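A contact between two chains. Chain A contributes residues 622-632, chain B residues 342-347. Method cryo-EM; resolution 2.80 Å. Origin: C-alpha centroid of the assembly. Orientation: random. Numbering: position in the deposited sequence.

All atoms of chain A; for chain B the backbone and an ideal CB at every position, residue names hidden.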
# COMPACT_ATOMS: atom_id res chain seq x y z
N TYR A 622 7.00 -11.96 -10.38
CA TYR A 622 6.39 -11.24 -11.49
C TYR A 622 6.29 -12.16 -12.70
O TYR A 622 7.23 -12.89 -13.01
CB TYR A 622 7.17 -9.98 -11.84
CG TYR A 622 6.60 -9.28 -13.04
CD1 TYR A 622 5.37 -8.65 -12.98
CD2 TYR A 622 7.30 -9.25 -14.24
CE1 TYR A 622 4.84 -8.02 -14.08
CE2 TYR A 622 6.78 -8.62 -15.34
CZ TYR A 622 5.54 -8.02 -15.26
OH TYR A 622 5.02 -7.38 -16.36
N GLU A 623 5.15 -12.11 -13.38
CA GLU A 623 4.91 -12.91 -14.57
C GLU A 623 5.19 -12.05 -15.80
O GLU A 623 4.40 -11.16 -16.13
CB GLU A 623 3.48 -13.44 -14.60
CG GLU A 623 3.17 -14.28 -15.80
CD GLU A 623 1.76 -14.82 -15.79
OE1 GLU A 623 1.01 -14.50 -14.84
OE2 GLU A 623 1.40 -15.57 -16.72
N SER A 624 6.29 -12.32 -16.47
CA SER A 624 6.73 -11.50 -17.59
C SER A 624 6.38 -12.15 -18.92
O SER A 624 6.34 -13.37 -19.05
CB SER A 624 8.23 -11.25 -17.52
OG SER A 624 8.94 -12.46 -17.66
N GLU A 625 6.12 -11.30 -19.92
CA GLU A 625 5.89 -11.79 -21.27
C GLU A 625 7.19 -12.20 -21.95
O GLU A 625 7.18 -13.07 -22.82
CB GLU A 625 5.18 -10.73 -22.10
CG GLU A 625 3.74 -10.52 -21.72
CD GLU A 625 3.08 -9.42 -22.53
OE1 GLU A 625 3.79 -8.72 -23.27
OE2 GLU A 625 1.84 -9.27 -22.43
N ILE A 626 8.31 -11.60 -21.57
CA ILE A 626 9.60 -12.01 -22.11
C ILE A 626 10.06 -13.30 -21.46
O ILE A 626 10.21 -14.34 -22.12
CB ILE A 626 10.65 -10.91 -21.92
CG1 ILE A 626 10.18 -9.59 -22.52
CG2 ILE A 626 11.94 -11.31 -22.56
CD1 ILE A 626 11.05 -8.43 -22.09
N PHE A 627 10.28 -13.27 -20.15
CA PHE A 627 11.05 -14.29 -19.46
C PHE A 627 10.18 -15.31 -18.74
O PHE A 627 10.72 -16.27 -18.17
CB PHE A 627 11.99 -13.63 -18.45
CG PHE A 627 12.94 -12.66 -19.07
CD1 PHE A 627 14.01 -13.10 -19.82
CD2 PHE A 627 12.77 -11.30 -18.88
CE1 PHE A 627 14.89 -12.20 -20.39
CE2 PHE A 627 13.64 -10.40 -19.45
CZ PHE A 627 14.70 -10.85 -20.20
N GLY A 628 8.88 -15.15 -18.75
CA GLY A 628 8.00 -16.12 -18.10
C GLY A 628 7.64 -15.70 -16.67
O GLY A 628 6.86 -14.78 -16.49
N GLN A 629 8.22 -16.38 -15.69
CA GLN A 629 7.97 -16.08 -14.29
C GLN A 629 9.28 -15.69 -13.62
O GLN A 629 10.20 -16.51 -13.54
CB GLN A 629 7.32 -17.27 -13.58
CG GLN A 629 6.94 -16.97 -12.16
CD GLN A 629 6.22 -18.12 -11.50
OE1 GLN A 629 6.01 -19.16 -12.11
NE2 GLN A 629 5.84 -17.93 -10.24
N VAL A 630 9.35 -14.45 -13.15
CA VAL A 630 10.56 -13.88 -12.58
C VAL A 630 10.36 -13.72 -11.08
O VAL A 630 9.37 -13.12 -10.64
CB VAL A 630 10.89 -12.52 -13.23
CG1 VAL A 630 12.14 -11.91 -12.61
CG2 VAL A 630 11.05 -12.67 -14.72
N LYS A 631 11.29 -14.25 -10.30
CA LYS A 631 11.24 -14.17 -8.85
C LYS A 631 12.31 -13.20 -8.36
O LYS A 631 13.21 -12.82 -9.11
CB LYS A 631 11.41 -15.55 -8.23
CG LYS A 631 10.27 -16.47 -8.60
CD LYS A 631 10.46 -17.87 -8.09
CE LYS A 631 11.52 -18.61 -8.88
NZ LYS A 631 11.08 -18.87 -10.27
N ASN A 632 12.18 -12.77 -7.12
CA ASN A 632 13.11 -11.83 -6.52
C ASN A 632 13.99 -12.54 -5.50
O ASN A 632 13.66 -13.62 -5.02
CB ASN A 632 12.33 -10.69 -5.87
CG ASN A 632 13.19 -9.50 -5.53
OD1 ASN A 632 14.38 -9.48 -5.81
ND2 ASN A 632 12.60 -8.51 -4.87
N UNK B 342 7.10 -25.51 -16.77
CA UNK B 342 7.83 -25.06 -17.95
C UNK B 342 7.86 -23.54 -18.09
O UNK B 342 8.53 -23.03 -18.98
CB UNK B 342 7.21 -25.68 -19.21
N UNK B 343 7.14 -22.82 -17.24
CA UNK B 343 7.14 -21.37 -17.27
C UNK B 343 8.29 -20.77 -16.47
O UNK B 343 8.55 -19.57 -16.58
CB UNK B 343 5.81 -20.84 -16.74
N UNK B 344 8.98 -21.59 -15.69
CA UNK B 344 10.09 -21.15 -14.86
C UNK B 344 11.38 -21.57 -15.54
O UNK B 344 11.56 -22.75 -15.86
CB UNK B 344 10.00 -21.73 -13.45
N UNK B 345 12.28 -20.62 -15.76
CA UNK B 345 13.54 -20.95 -16.43
C UNK B 345 14.52 -21.59 -15.46
O UNK B 345 15.07 -22.66 -15.75
CB UNK B 345 14.16 -19.70 -17.05
N UNK B 346 14.74 -20.99 -14.30
CA UNK B 346 15.64 -21.54 -13.29
C UNK B 346 14.92 -21.69 -11.96
O UNK B 346 14.24 -20.76 -11.51
CB UNK B 346 16.88 -20.65 -13.13
N UNK B 347 15.08 -22.84 -11.32
CA UNK B 347 14.48 -23.13 -10.02
C UNK B 347 15.59 -23.46 -9.03
O UNK B 347 16.46 -24.27 -9.32
CB UNK B 347 13.48 -24.28 -10.12

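Chain A forms a hairpin, its two strands paired by backbone bonds such as Tyr A622 N to Val A630 O (2.7 Å). Chain B has no regular secondary structure and runs beside the second strand, in roughly the same direction.

Position 342 lies beyond reach of this part of chain A. No atom of the hairpin lies within 5.5 Å of its ideal CB. Nothing visible favours one side chain over another. The deposited residue is Thr B342, with chi1 in p, and it makes no contact here.

Position 343 is the nearest to Gly A628, with the CA atoms 5.4 Å apart. Its backbone O accepts a weak hydrogen bond from Gln A629 N (3.3 Å, 134°). This bond needs no particular side chain. Gly A628 leaves room for the approach: an ideal CB there would sit 2.6 Å from the O of position 343, a clash. The CA-to-CB bond at 343 points sideways, so a side chain must bend to reach the glycine. Glu A623 also offers a carboxylate nearby. A polar side chain of medium length would suit; Asn or Gln could reach the glycine, and a longer donor such as Lys or Arg could look to the carboxylate. The residue is Asn B343. Its chi1 is t, and its end comes nearer to chain A. OD1 lies 3.3 Å from Gly A628 CA. ND2 remains 4.5 Å from Glu A623 OE2, too far for a hydrogen bond.

Position 344 also points sideways. Its ideal CB is 4.4 Å from Lys A631 NZ and 4.9 Å from Gln A629 OE1. An acidic or polar side chain could exploit these groups, but a compact aliphatic one could also pack against both. The residue is Val B344. CG2 touches Gln A629 OE1 at 3.5 Å, and CG1 meets Lys A631 NZ at 3.5 Å. Both are packing contacts and leave the polar atoms without a partner in this side chain.

At position 345 the ideal CB is 5.0 Å from Phe A627 O. A side chain of some length is needed to close that gap. Leu, Ile or Met would suit, and a donor could seek the carbonyl. The residue is Ile B345, with chi1 m and chi2 t. Its end comes nearer, and CD1 reaches 3.4 Å from Phe A627 O.

Position 346 points sideways, with no hairpin atom within 5.5 Å of its ideal CB. Many residues would do. Its backbone O is 3.9 Å from Lys A631 NZ. The residue is Asn B346, whose side chain makes no close contact with the hairpin.

Position 347 is similarly undemanding. The residue is Ala B347, which makes no contact.

Chain B (342-347) TNVINA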
# COMPACT_ATOMS: atom_id res chain seq x y z
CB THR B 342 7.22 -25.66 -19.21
OG1 THR B 342 5.84 -25.29 -19.29
CG2 THR B 342 7.34 -27.17 -19.20
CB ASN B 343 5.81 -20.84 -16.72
CG ASN B 343 5.49 -19.44 -17.17
OD1 ASN B 343 6.18 -18.88 -18.02
ND2 ASN B 343 4.46 -18.85 -16.59
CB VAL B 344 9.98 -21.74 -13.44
CG1 VAL B 344 11.22 -21.45 -12.65
CG2 VAL B 344 8.77 -21.17 -12.74
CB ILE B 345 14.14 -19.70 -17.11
CG1 ILE B 345 13.23 -19.25 -18.26
CG2 ILE B 345 15.53 -19.99 -17.64
CD1 ILE B 345 13.61 -17.94 -18.87
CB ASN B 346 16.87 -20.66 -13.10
CG ASN B 346 17.69 -20.53 -14.35
OD1 ASN B 346 17.89 -19.43 -14.86
ND2 ASN B 346 18.17 -21.65 -14.87
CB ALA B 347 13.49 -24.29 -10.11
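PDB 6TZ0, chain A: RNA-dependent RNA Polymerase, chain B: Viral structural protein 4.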